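Local coordinates for protein phosphatase (Thermotoga maritima, PDB 1NF2) that probably removes phosphate groups from its substrates with the help of magnesium, as a member of the haloacid dehalogenase-like hydrolase family, at residues R3-D8 and I261-L266; E22-N27 and N250-S255; V37-G42 and R58-I63; E207-F212 and E223-R228. One frame throughout, in Å; residues are numbered along the deposited sequence.

Contact 1. Residues R3-D8 and I261-L266; sequences RVFVFD and ISTDCL. With MG (magnesium ion), chain F.
Arg3, Phe5 and the C-terminal residues Ile261, Thr263, Asp264 and Cys265 form a side-chain contact between the first strand of the central sheet and the tail that follows helix 253-258. No hydrogen bond joins the two segments. Phe5 carries the apolar part. Its chi1 of -55° sets CG anti to the carbonyl carbon, and the side chain leaves the strand toward the tail. The ring meets the tail at its edge. Ile261 comes tip to tip with it, CD1 lying in the ring plane 3.6 Å from Phe5 CE1. Thr263 crosses at about a right angle and brings OG1 to 3.5 Å from Phe5 CZ. Thr263 OG1 donates to Asp264 O at 2.8 Å. Cys265 SG lies farther off, 4.4 Å from Phe5 CE2, and its disulfide with Cys35 ties the tail to the chain just before strand 36-40. Leu31 of helix 22-31 and Leu258 of helix 253-258 also pack on Phe5.

At the outer end, Arg3 reaches Asp264 with a chain extended from CG to NE. Arg3 NH2 is 3.0 Å from Asp264 OD1. The oxygen sits over one face of the guanidinium, and the two planes are 45° apart. At the other end of the strand Asp8 OD1 binds the magnesium ion at 2.5 Å, far from the tail. Asp10 and Asp214 complete the protein's share of that site. The Arg3-Asp264 pair is thus held by charge without a directed N-H bond, and the poor order of Asp264 fits a modest hold.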
loop_
_atom_site.group_PDB
_atom_site.type_symbol
_atom_site.label_atom_id
_atom_site.label_comp_id
_atom_site.label_asym_id
_atom_site.label_seq_id
_atom_site.Cartn_x
_atom_site.Cartn_y
_atom_site.Cartn_z
ATOM N N ARG A 3 7.053 18.747 10.647
ATOM C CA ARG A 3 6.805 17.922 11.831
ATOM C C ARG A 3 6.158 16.576 11.515
ATOM O O ARG A 3 5.944 15.766 12.415
ATOM C CB ARG A 3 5.909 18.674 12.819
ATOM C CG ARG A 3 6.449 20.023 13.249
ATOM C CD ARG A 3 5.516 20.704 14.240
ATOM N NE ARG A 3 6.066 21.956 14.753
ATOM C CZ ARG A 3 6.312 23.030 14.010
ATOM N NH1 ARG A 3 6.059 23.008 12.711
ATOM N NH2 ARG A 3 6.808 24.128 14.566
ATOM N N VAL A 4 5.852 16.340 10.242
ATOM C CA VAL A 4 5.213 15.093 9.820
ATOM C C VAL A 4 6.000 14.530 8.642
ATOM O O VAL A 4 6.211 15.209 7.645
ATOM C CB VAL A 4 3.740 15.345 9.415
ATOM C CG1 VAL A 4 3.068 14.036 8.963
ATOM C CG2 VAL A 4 2.994 15.948 10.601
ATOM N N PHE A 5 6.425 13.282 8.774
ATOM C CA PHE A 5 7.248 12.633 7.766
ATOM C C PHE A 5 6.603 11.357 7.213
ATOM O O PHE A 5 6.480 10.357 7.912
ATOM C CB PHE A 5 8.615 12.344 8.401
ATOM C CG PHE A 5 9.280 13.576 8.973
ATOM C CD1 PHE A 5 9.992 14.450 8.149
ATOM C CD2 PHE A 5 9.128 13.902 10.318
ATOM C CE1 PHE A 5 10.537 15.635 8.653
ATOM C CE2 PHE A 5 9.669 15.085 10.835
ATOM C CZ PHE A 5 10.372 15.956 10.000
ATOM N N VAL A 6 6.194 11.404 5.951
ATOM C CA VAL A 6 5.536 10.262 5.317
ATOM C C VAL A 6 6.485 9.502 4.386
ATOM O O VAL A 6 7.109 10.087 3.507
ATOM C CB VAL A 6 4.293 10.734 4.532
ATOM C CG1 VAL A 6 3.541 9.524 3.964
ATOM C CG2 VAL A 6 3.380 11.546 5.461
ATOM N N PHE A 7 6.573 8.192 4.573
ATOM C CA PHE A 7 7.476 7.371 3.775
ATOM C C PHE A 7 6.811 6.169 3.106
ATOM O O PHE A 7 6.131 5.382 3.766
ATOM C CB PHE A 7 8.597 6.798 4.658
ATOM C CG PHE A 7 9.340 7.817 5.470
ATOM C CD1 PHE A 7 10.374 8.560 4.907
ATOM C CD2 PHE A 7 9.035 8.003 6.817
ATOM C CE1 PHE A 7 11.103 9.478 5.678
ATOM C CE2 PHE A 7 9.758 8.920 7.598
ATOM C CZ PHE A 7 10.793 9.657 7.024
ATOM N N ASP A 8 7.012 6.013 1.804
ATOM C CA ASP A 8 6.491 4.828 1.132
ATOM C C ASP A 8 7.552 3.803 1.547
ATOM O O ASP A 8 8.666 4.188 1.927
ATOM C CB ASP A 8 6.500 5.012 -0.391
ATOM C CG ASP A 8 5.872 3.831 -1.140
ATOM O OD1 ASP A 8 5.769 3.899 -2.386
ATOM O OD2 ASP A 8 5.482 2.837 -0.497
ATOM N N ILE A 261 16.616 18.643 6.026
ATOM C CA ILE A 261 15.337 19.347 6.126
ATOM C C ILE A 261 15.105 20.079 7.446
ATOM O O ILE A 261 15.433 19.560 8.509
ATOM C CB ILE A 261 14.154 18.374 5.839
ATOM C CG1 ILE A 261 12.876 18.904 6.478
ATOM C CG2 ILE A 261 14.474 16.990 6.344
ATOM C CD1 ILE A 261 11.703 18.000 6.270
ATOM N N SER A 262 14.548 21.291 7.365
ATOM C CA SER A 262 14.256 22.100 8.554
ATOM C C SER A 262 13.173 21.407 9.349
ATOM O O SER A 262 12.017 21.332 8.920
ATOM C CB SER A 262 13.762 23.495 8.178
ATOM O OG SER A 262 14.745 24.198 7.450
ATOM N N THR A 263 13.537 20.931 10.526
ATOM C CA THR A 263 12.590 20.205 11.331
ATOM C C THR A 263 12.601 20.536 12.806
ATOM O O THR A 263 13.638 20.892 13.375
ATOM C CB THR A 263 12.840 18.704 11.201
ATOM O OG1 THR A 263 12.115 18.010 12.218
ATOM C CG2 THR A 263 14.312 18.401 11.366
ATOM N N ASP A 264 11.430 20.415 13.420
ATOM C CA ASP A 264 11.300 20.624 14.847
ATOM C C ASP A 264 11.958 19.369 15.404
ATOM O O ASP A 264 12.849 18.813 14.765
ATOM C CB ASP A 264 9.823 20.690 15.248
ATOM C CG ASP A 264 9.389 22.087 15.646
ATOM O OD1 ASP A 264 9.567 23.022 14.838
ATOM O OD2 ASP A 264 8.864 22.249 16.768
ATOM N N CYS A 265 11.496 18.894 16.555
ATOM C CA CYS A 265 12.086 17.710 17.184
ATOM C C CYS A 265 13.618 17.790 17.129
ATOM O O CYS A 265 14.173 18.690 16.497
ATOM C CB CYS A 265 11.585 16.419 16.514
ATOM S SG CYS A 265 11.038 16.524 14.780
ATOM N N LEU A 266 14.304 16.872 17.800
ATOM C CA LEU A 266 15.757 16.951 17.862
ATOM C C LEU A 266 16.209 18.337 18.333
ATOM O O LEU A 266 17.407 18.639 18.357
ATOM C CB LEU A 266 16.311 16.699 16.452
ATOM C CG LEU A 266 15.734 15.567 15.614
ATOM C CD1 LEU A 266 16.372 15.574 14.226
ATOM C CD2 LEU A 266 15.973 14.259 16.313
HETATM MG MG MG F . 6.768 2.115 -3.821
#

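Contact 2. Residues E22-N27 and N250-S255. With SO4 (sulfate ion), chain E.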
loop_
_atom_site.group_PDB
_atom_site.type_symbol
_atom_site.label_atom_id
_atom_site.label_comp_id
_atom_site.label_asym_id
_atom_site.label_seq_id
_atom_site.Cartn_x
_atom_site.Cartn_y
_atom_site.Cartn_z
ATOM N N GLU A 22 20.691 0.965 8.276
ATOM C CA GLU A 22 20.831 1.452 9.646
ATOM C C GLU A 22 20.788 2.975 9.661
ATOM O O GLU A 22 20.229 3.584 10.576
ATOM C CB GLU A 22 22.159 0.979 10.257
ATOM C CG GLU A 22 22.128 -0.416 10.832
ATOM C CD GLU A 22 21.224 -0.526 12.042
ATOM O OE1 GLU A 22 21.311 0.350 12.928
ATOM O OE2 GLU A 22 20.435 -1.492 12.117
ATOM N N LYS A 23 21.383 3.596 8.651
ATOM C CA LYS A 23 21.382 5.050 8.600
ATOM C C LYS A 23 19.935 5.574 8.603
ATOM O O LYS A 23 19.578 6.435 9.422
ATOM C CB LYS A 23 22.136 5.545 7.362
ATOM C CG LYS A 23 22.240 7.064 7.273
ATOM C CD LYS A 23 22.872 7.532 5.965
ATOM C CE LYS A 23 24.385 7.441 5.984
ATOM N NZ LYS A 23 24.865 6.071 6.302
ATOM N N ASP A 24 19.098 5.045 7.708
ATOM C CA ASP A 24 17.700 5.483 7.636
ATOM C C ASP A 24 16.966 5.143 8.923
ATOM O O ASP A 24 16.160 5.935 9.416
ATOM C CB ASP A 24 16.957 4.832 6.456
ATOM C CG ASP A 24 17.417 5.355 5.104
ATOM O OD1 ASP A 24 18.019 6.453 5.037
ATOM O OD2 ASP A 24 17.160 4.660 4.097
ATOM N N ARG A 25 17.239 3.962 9.468
ATOM C CA ARG A 25 16.592 3.561 10.710
ATOM C C ARG A 25 16.906 4.561 11.815
ATOM O O ARG A 25 15.999 5.070 12.469
ATOM C CB ARG A 25 17.057 2.171 11.149
ATOM C CG ARG A 25 16.347 1.667 12.398
ATOM C CD ARG A 25 16.989 0.402 12.952
ATOM N NE ARG A 25 18.328 0.649 13.481
ATOM C CZ ARG A 25 18.587 1.251 14.640
ATOM N NH1 ARG A 25 17.597 1.674 15.417
ATOM N NH2 ARG A 25 19.842 1.437 15.020
ATOM N N ARG A 26 18.189 4.849 12.026
ATOM C CA ARG A 26 18.559 5.789 13.082
ATOM C C ARG A 26 17.955 7.184 12.916
ATOM O O ARG A 26 17.557 7.809 13.898
ATOM C CB ARG A 26 20.082 5.883 13.218
ATOM C CG ARG A 26 20.664 4.798 14.108
ATOM C CD ARG A 26 22.122 5.073 14.429
ATOM N NE ARG A 26 23.034 4.318 13.579
ATOM C CZ ARG A 26 23.518 3.114 13.876
ATOM N NH1 ARG A 26 23.181 2.518 15.014
ATOM N NH2 ARG A 26 24.342 2.510 13.033
ATOM N N ASN A 27 17.873 7.672 11.684
ATOM C CA ASN A 27 17.294 8.992 11.464
ATOM C C ASN A 27 15.808 9.008 11.777
ATOM O O ASN A 27 15.293 9.992 12.314
ATOM C CB ASN A 27 17.538 9.459 10.033
ATOM C CG ASN A 27 18.929 10.024 9.842
ATOM O OD1 ASN A 27 19.349 10.906 10.589
ATOM N ND2 ASN A 27 19.649 9.523 8.841
ATOM N N ASN A 250 18.468 2.102 -2.572
ATOM C CA ASN A 250 19.496 1.105 -2.276
ATOM C C ASN A 250 20.611 1.744 -1.476
ATOM O O ASN A 250 21.402 1.067 -0.819
ATOM C CB ASN A 250 20.042 0.518 -3.569
ATOM C CG ASN A 250 19.060 -0.417 -4.224
ATOM O OD1 ASN A 250 18.949 -0.466 -5.449
ATOM N ND2 ASN A 250 18.341 -1.175 -3.406
ATOM N N ASP A 251 20.688 3.062 -1.553
ATOM C CA ASP A 251 21.663 3.783 -0.774
ATOM C C ASP A 251 20.784 4.118 0.414
ATOM O O ASP A 251 20.033 3.269 0.911
ATOM C CB ASP A 251 22.091 5.059 -1.490
ATOM C CG ASP A 251 22.488 4.808 -2.928
ATOM O OD1 ASP A 251 23.398 3.981 -3.159
ATOM O OD2 ASP A 251 21.887 5.432 -3.829
ATOM N N SER A 252 20.860 5.350 0.869
ATOM C CA SER A 252 20.020 5.766 1.970
ATOM C C SER A 252 19.534 7.112 1.486
ATOM O O SER A 252 19.790 8.148 2.102
ATOM C CB SER A 252 20.833 5.884 3.261
ATOM O OG SER A 252 21.247 4.602 3.701
ATOM N N GLY A 253 18.860 7.065 0.333
ATOM C CA GLY A 253 18.332 8.262 -0.289
ATOM C C GLY A 253 17.502 9.074 0.675
ATOM O O GLY A 253 17.542 10.306 0.647
ATOM N N VAL A 254 16.752 8.385 1.529
ATOM C CA VAL A 254 15.909 9.049 2.514
ATOM C C VAL A 254 16.742 9.889 3.482
ATOM O O VAL A 254 16.468 11.078 3.672
ATOM C CB VAL A 254 15.090 8.026 3.324
ATOM C CG1 VAL A 254 14.290 8.737 4.408
ATOM C CG2 VAL A 254 14.160 7.259 2.395
ATOM N N SER A 255 17.754 9.270 4.089
ATOM C CA SER A 255 18.631 9.964 5.033
ATOM C C SER A 255 19.305 11.169 4.397
ATOM O O SER A 255 19.390 12.233 5.000
ATOM C CB SER A 255 19.731 9.027 5.552
ATOM O OG SER A 255 19.233 8.080 6.479
HETATM S S SO4 E . 21.811 2.561 18.186
HETATM O O1 SO4 E . 21.041 2.632 19.444
HETATM O O2 SO4 E . 21.346 1.405 17.400
HETATM O O3 SO4 E . 21.609 3.802 17.410
HETATM O O4 SO4 E . 23.247 2.400 18.487
HETATM O O HOH W 1 16.275 5.300 1.443
#
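Asp24 and Ser255 make the tight centre of this contact, where helix 22-31 meets the start of helix 253-258. Asp24 OD1 takes two bonds from Ser255. Ser255 N donates to Asp24 OD1 at 3.0 Å, on the syn side and 34° out of the carboxylate plane. Ser255 OG donates to Asp24 OD1 at 2.5 Å, a very short hydrogen bond. Ser255 OG in turn accepts from Asn27 ND2 at 2.8 Å, nearly in the amide plane. Asn27 ND2 also bonds Glu259. The other carboxylate oxygen, Asp24 OD2, takes a bond from a water that accepts from Val254 N. Ser252 CB packs 3.4 Å from Asp24 OD1. Ser252 OG pairs with Ser21, just before helix 22-31. Lys23 lays CG 3.3 Å from Ser255 OG. An alanine in place of Asp24 would probably leave Ser255 N, Ser255 OG and the bridging water without their acceptor and weaken the hold between the two helices.

The solvent side is looser. Lys23 is exposed there. Farther round helix 22-31, Arg25 grips Glu22 OE1 side-on through NE and NH2. Arg25 and Arg26 both bond a sulfate ion, probably from the crystallisation liquor. Asp24 is buried, and its carboxylate receives N-H groups from the first turn of helix 253-258, one directly and one through water. The helix end would probably help stabilise its negative charge.

Contact 3. Residues V37-G42 and R58-I63. With SO4 (sulfate ion), chain D.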
loop_
_atom_site.group_PDB
_atom_site.type_symbol
_atom_site.label_atom_id
_atom_site.label_comp_id
_atom_site.label_asym_id
_atom_site.label_seq_id
_atom_site.Cartn_x
_atom_site.Cartn_y
_atom_site.Cartn_z
ATOM N N VAL A 37 5.754 10.211 12.478
ATOM C CA VAL A 37 6.244 9.435 11.353
ATOM C C VAL A 37 5.101 8.581 10.791
ATOM O O VAL A 37 4.373 7.938 11.551
ATOM C CB VAL A 37 7.422 8.540 11.785
ATOM C CG1 VAL A 37 7.848 7.635 10.643
ATOM C CG2 VAL A 37 8.588 9.419 12.219
ATOM N N VAL A 38 4.945 8.587 9.466
ATOM C CA VAL A 38 3.882 7.827 8.792
ATOM C C VAL A 38 4.407 6.906 7.683
ATOM O O VAL A 38 5.195 7.318 6.839
ATOM C CB VAL A 38 2.832 8.783 8.158
ATOM C CG1 VAL A 38 1.706 7.985 7.492
ATOM C CG2 VAL A 38 2.262 9.709 9.221
ATOM N N PHE A 39 3.970 5.653 7.700
ATOM C CA PHE A 39 4.367 4.683 6.688
ATOM C C PHE A 39 3.164 4.427 5.775
ATOM O O PHE A 39 2.060 4.156 6.250
ATOM C CB PHE A 39 4.811 3.374 7.349
ATOM C CG PHE A 39 6.077 3.501 8.159
ATOM C CD1 PHE A 39 6.062 4.086 9.417
ATOM C CD2 PHE A 39 7.289 3.062 7.645
ATOM C CE1 PHE A 39 7.243 4.232 10.151
ATOM C CE2 PHE A 39 8.472 3.205 8.372
ATOM C CZ PHE A 39 8.450 3.790 9.622
ATOM N N ALA A 40 3.376 4.518 4.468
ATOM C CA ALA A 40 2.300 4.312 3.506
ATOM C C ALA A 40 2.714 3.272 2.480
ATOM O O ALA A 40 3.624 3.497 1.688
ATOM C CB ALA A 40 1.961 5.628 2.820
ATOM N N SER A 41 2.026 2.140 2.477
ATOM C CA SER A 41 2.367 1.057 1.566
ATOM C C SER A 41 1.181 0.432 0.838
ATOM O O SER A 41 0.024 0.630 1.218
ATOM C CB SER A 41 3.092 -0.042 2.344
ATOM O OG SER A 41 3.454 -1.113 1.495
ATOM N N GLY A 42 1.490 -0.334 -0.207
ATOM C CA GLY A 42 0.458 -1.025 -0.954
ATOM C C GLY A 42 0.297 -2.419 -0.369
ATOM O O GLY A 42 -0.640 -3.145 -0.706
ATOM N N ARG A 58 7.777 -0.756 17.779
ATOM C CA ARG A 58 6.505 -0.055 17.929
ATOM C C ARG A 58 5.786 0.106 16.590
ATOM O O ARG A 58 6.294 -0.290 15.549
ATOM C CB ARG A 58 6.749 1.332 18.520
ATOM C CG ARG A 58 7.718 2.159 17.696
ATOM C CD ARG A 58 7.621 3.642 18.017
ATOM N NE ARG A 58 6.322 4.192 17.635
ATOM C CZ ARG A 58 6.015 5.486 17.664
ATOM N NH1 ARG A 58 6.918 6.375 18.055
ATOM N NH2 ARG A 58 4.802 5.891 17.301
ATOM N N THR A 59 4.598 0.698 16.625
ATOM C CA THR A 59 3.846 0.936 15.403
ATOM C C THR A 59 3.639 2.438 15.265
ATOM O O THR A 59 3.751 3.184 16.240
ATOM C CB THR A 59 2.471 0.211 15.411
ATOM O OG1 THR A 59 1.676 0.676 16.512
ATOM C CG2 THR A 59 2.676 -1.301 15.527
ATOM N N PHE A 60 3.343 2.876 14.048
ATOM C CA PHE A 60 3.138 4.292 13.765
ATOM C C PHE A 60 1.854 4.461 12.968
ATOM O O PHE A 60 1.245 3.475 12.539
ATOM C CB PHE A 60 4.287 4.822 12.897
ATOM C CG PHE A 60 5.648 4.673 13.511
ATOM C CD1 PHE A 60 6.255 5.745 14.156
ATOM C CD2 PHE A 60 6.329 3.467 13.436
ATOM C CE1 PHE A 60 7.524 5.617 14.718
ATOM C CE2 PHE A 60 7.597 3.326 13.994
ATOM C CZ PHE A 60 8.195 4.403 14.634
ATOM N N PRO A 61 1.404 5.718 12.787
ATOM C CA PRO A 61 0.188 5.921 12.001
ATOM C C PRO A 61 0.548 5.245 10.673
ATOM O O PRO A 61 1.641 5.454 10.145
ATOM C CB PRO A 61 0.109 7.442 11.895
ATOM C CG PRO A 61 0.623 7.878 13.249
ATOM C CD PRO A 61 1.823 6.966 13.454
ATOM N N THR A 62 -0.348 4.425 10.141
ATOM C CA THR A 62 -0.035 3.702 8.924
ATOM C C THR A 62 -1.103 3.689 7.827
ATOM O O THR A 62 -2.303 3.602 8.103
ATOM C CB THR A 62 0.333 2.238 9.290
ATOM O OG1 THR A 62 1.507 2.239 10.116
ATOM C CG2 THR A 62 0.586 1.398 8.044
ATOM N N ILE A 63 -0.644 3.789 6.582
ATOM C CA ILE A 63 -1.516 3.728 5.417
ATOM C C ILE A 63 -1.113 2.429 4.720
ATOM O O ILE A 63 0.041 2.260 4.320
ATOM C CB ILE A 63 -1.304 4.934 4.461
ATOM C CG1 ILE A 63 -1.713 6.236 5.164
ATOM C CG2 ILE A 63 -2.146 4.756 3.190
ATOM C CD1 ILE A 63 -1.524 7.476 4.321
HETATM S S SO4 D . 3.670 0.391 -3.376
HETATM O O1 SO4 D . 3.805 0.489 -1.924
HETATM O O2 SO4 D . 2.748 -0.705 -3.692
HETATM O O3 SO4 D . 3.151 1.672 -3.879
HETATM O O4 SO4 D . 4.960 0.092 -4.009
#
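Phe60 turns one side of its ring to Val37 and Phe39, where strand 36-40 runs parallel to strand 62-64. The Arg58 guanidinium lies over the other face. The two strands belong to a beta-alpha-beta unit of the Rossmann-like HAD core, with helix 45-55 as the crossover. Phe39 CE1 lies over one face of the Phe60 ring, 3.5 Å from CD2, with the ring planes at 47°. Val37 CB touches Phe60 CD1 at 3.8 Å. Phe56 packs edge-to-face with Phe60. An alanine in place of Phe60 would probably open a gap beside Val37 and leave the Phe39 ring less firmly held.

Pro61 is the next bump. Its CD presses to 3.3 Å from Val37 O, while CB meets Val38 CG2 crosswise. The small Ala40 methyl lets Ile63 come in close, Ala40 CB to Ile63 CB 3.7 Å. Helix 191-202 covers Ile63 there.

The backbone bonds strengthen along the strands. Phe39 N to Pro61 O is weak at 3.4 Å. Ile63 N to Phe39 O is short at 2.7 Å and almost straight, and Ser41 N bonds Ile63 O. Gly42 N then bonds a sulfate ion, which Lys191 also holds. The apolar fit thus gives way to polar backbone groups close to the magnesium site.

Contact 4. Residues E207-F212 and E223-R228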
loop_
_atom_site.group_PDB
_atom_site.type_symbol
_atom_site.label_atom_id
_atom_site.label_comp_id
_atom_site.label_asym_id
_atom_site.label_seq_id
_atom_site.Cartn_x
_atom_site.Cartn_y
_atom_site.Cartn_z
ATOM N N GLU A 207 1.709 22.390 5.146
ATOM C CA GLU A 207 3.029 23.015 5.247
ATOM C C GLU A 207 4.069 22.315 6.109
ATOM O O GLU A 207 5.261 22.526 5.927
ATOM C CB GLU A 207 2.906 24.463 5.734
ATOM C CG GLU A 207 2.696 25.485 4.635
ATOM C CD GLU A 207 3.015 26.906 5.094
ATOM O OE1 GLU A 207 2.400 27.365 6.083
ATOM O OE2 GLU A 207 3.882 27.560 4.469
ATOM N N GLU A 208 3.623 21.496 7.049
ATOM C CA GLU A 208 4.538 20.794 7.938
ATOM C C GLU A 208 4.730 19.319 7.569
ATOM O O GLU A 208 5.302 18.552 8.343
ATOM C CB GLU A 208 4.020 20.898 9.371
ATOM C CG GLU A 208 2.532 20.648 9.478
ATOM C CD GLU A 208 2.049 20.542 10.911
ATOM O OE1 GLU A 208 2.569 21.281 11.775
ATOM O OE2 GLU A 208 1.139 19.723 11.169
ATOM N N ILE A 209 4.274 18.934 6.381
ATOM C CA ILE A 209 4.368 17.545 5.936
ATOM C C ILE A 209 5.330 17.307 4.782
ATOM O O ILE A 209 5.323 18.046 3.804
ATOM C CB ILE A 209 2.990 17.019 5.483
ATOM C CG1 ILE A 209 1.961 17.211 6.601
ATOM C CG2 ILE A 209 3.089 15.547 5.116
ATOM C CD1 ILE A 209 0.571 16.724 6.244
ATOM N N VAL A 210 6.149 16.265 4.909
ATOM C CA VAL A 210 7.083 15.880 3.856
ATOM C C VAL A 210 6.735 14.442 3.451
ATOM O O VAL A 210 6.428 13.622 4.312
ATOM C CB VAL A 210 8.553 15.865 4.348
ATOM C CG1 VAL A 210 9.498 15.669 3.165
ATOM C CG2 VAL A 210 8.869 17.137 5.067
ATOM N N VAL A 211 6.779 14.145 2.154
ATOM C CA VAL A 211 6.499 12.788 1.679
ATOM C C VAL A 211 7.633 12.312 0.775
ATOM O O VAL A 211 8.139 13.070 -0.054
ATOM C CB VAL A 211 5.161 12.699 0.871
ATOM C CG1 VAL A 211 3.988 13.042 1.763
ATOM C CG2 VAL A 211 5.193 13.644 -0.300
ATOM N N PHE A 212 8.051 11.067 0.974
ATOM C CA PHE A 212 9.093 10.452 0.156
ATOM C C PHE A 212 8.392 9.358 -0.643
ATOM O O PHE A 212 7.664 8.548 -0.071
ATOM C CB PHE A 212 10.181 9.802 1.033
ATOM C CG PHE A 212 11.064 10.782 1.764
ATOM C CD1 PHE A 212 12.355 11.040 1.319
ATOM C CD2 PHE A 212 10.618 11.417 2.910
ATOM C CE1 PHE A 212 13.194 11.919 2.009
ATOM C CE2 PHE A 212 11.448 12.301 3.608
ATOM C CZ PHE A 212 12.739 12.548 3.152
ATOM N N GLU A 223 0.191 15.745 -3.512
ATOM C CA GLU A 223 -0.788 16.825 -3.492
ATOM C C GLU A 223 -1.166 17.219 -2.073
ATOM O O GLU A 223 -1.685 18.309 -1.841
ATOM C CB GLU A 223 -2.044 16.404 -4.258
ATOM C CG GLU A 223 -1.768 15.542 -5.489
ATOM C CD GLU A 223 -0.816 16.193 -6.480
ATOM O OE1 GLU A 223 -0.464 15.531 -7.480
ATOM O OE2 GLU A 223 -0.422 17.361 -6.267
ATOM N N GLU A 224 -0.901 16.329 -1.127
ATOM C CA GLU A 224 -1.221 16.575 0.274
ATOM C C GLU A 224 -0.015 16.957 1.145
ATOM O O GLU A 224 -0.119 16.971 2.373
ATOM C CB GLU A 224 -1.873 15.328 0.866
ATOM C CG GLU A 224 -3.093 14.839 0.100
ATOM C CD GLU A 224 -4.157 15.912 -0.037
ATOM O OE1 GLU A 224 -4.488 16.549 0.981
ATOM O OE2 GLU A 224 -4.662 16.116 -1.160
ATOM N N ALA A 225 1.123 17.269 0.532
ATOM C CA ALA A 225 2.311 17.609 1.319
ATOM C C ALA A 225 2.943 18.953 0.979
ATOM O O ALA A 225 2.800 19.459 -0.137
ATOM C CB ALA A 225 3.354 16.502 1.170
ATOM N N GLY A 226 3.648 19.522 1.953
ATOM C CA GLY A 226 4.321 20.795 1.743
ATOM C C GLY A 226 5.671 20.626 1.059
ATOM O O GLY A 226 6.127 21.527 0.370
ATOM N N LEU A 227 6.320 19.477 1.253
ATOM C CA LEU A 227 7.622 19.214 0.623
ATOM C C LEU A 227 7.578 17.851 -0.067
ATOM O O LEU A 227 7.140 16.872 0.531
ATOM C CB LEU A 227 8.743 19.232 1.672
ATOM C CG LEU A 227 10.164 19.004 1.133
ATOM C CD1 LEU A 227 10.504 20.085 0.125
ATOM C CD2 LEU A 227 11.169 19.013 2.283
ATOM N N ARG A 228 8.034 17.789 -1.318
ATOM C CA ARG A 228 7.996 16.531 -2.076
ATOM C C ARG A 228 9.364 15.984 -2.517
ATOM O O ARG A 228 10.086 16.618 -3.284
ATOM C CB ARG A 228 7.089 16.710 -3.298
ATOM C CG ARG A 228 5.682 17.179 -2.924
ATOM C CD ARG A 228 4.812 17.402 -4.144
ATOM N NE ARG A 228 5.221 18.570 -4.911
ATOM C CZ ARG A 228 4.973 19.823 -4.550
ATOM N NH1 ARG A 228 4.311 20.069 -3.426
ATOM N NH2 ARG A 228 5.395 20.829 -5.311
#
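Val210 and Leu227 pair side by side in a parallel beta-alpha-beta unit: strand 209-213, helix 216-222, strand 227-230. It is part of the Rossmann-like core of the HAD family. The two side chains point the same way, and Val210 CG1 is 3.8 Å from Leu227 CD2. With chi1 at -179°, Leu227 CG is anti to the backbone N and itself comes close to Val210 CG1.

On the face that carries Val211, Ala225 of the loop before the second strand packs against strand 209-213. Its CB points at that strand and touches Val211 CG1 at 3.6 Å. Val211 CG2 is almost as near to it, and Ile209 CG2 stands 4.1 Å from the same Ala225 CB. The methyl thus fits between the branches of Ile209 and Val211. At the turn into the second strand, Gly226 CA lies 4.3 Å from Glu207 CA. A CB on Gly226 would come within about 3.0 Å of Glu207 CA, and with no side chain there the backbones can approach this closely.

The next shell sets these groups in place. Tyr2 touches both Val210 and Leu227, and Ile261 of the C-terminal tail also reaches Val210. Val6 of strand 4-8 and Leu195 of helix 191-202 pack on Val211. Phe222 of helix 216-222 lies against both Val211 and Arg228. Glu224 turns its carboxylate away to a salt bridge with Arg199, and Arg228 NE bonds Ala241 O.

The backbone fixes the register. Val211 N donates to Leu227 O at 3.2 Å. Ile209 O takes two donors, Gly226 N at 2.9 Å and Leu227 N at 3.1 Å, the second lying in the carbonyl plane.

Contact 3 is wholly buried. The other three are partly buried. Contacts 1, 3 and 4 share one sheet: strand 4-8 lies between strands 36-40 and 209-213, bonded to both through backbone groups. Contacts 3 and 4 are both parallel strand pairs of beta-alpha-beta units, and they do not touch each other. Their hold is backbone bonds and apolar side chains. Contacts 1 and 2 instead fasten the C-terminal part of the chain to its beginning, mainly through side chains: a ring edge and an ion pair in one, with the Cys265 disulfide to Cys35 alongside; a carboxylate meeting a hydroxyl and a backbone N-H in the other. Phe7 meets Val254 of contact 2 and Phe212 of contact 4.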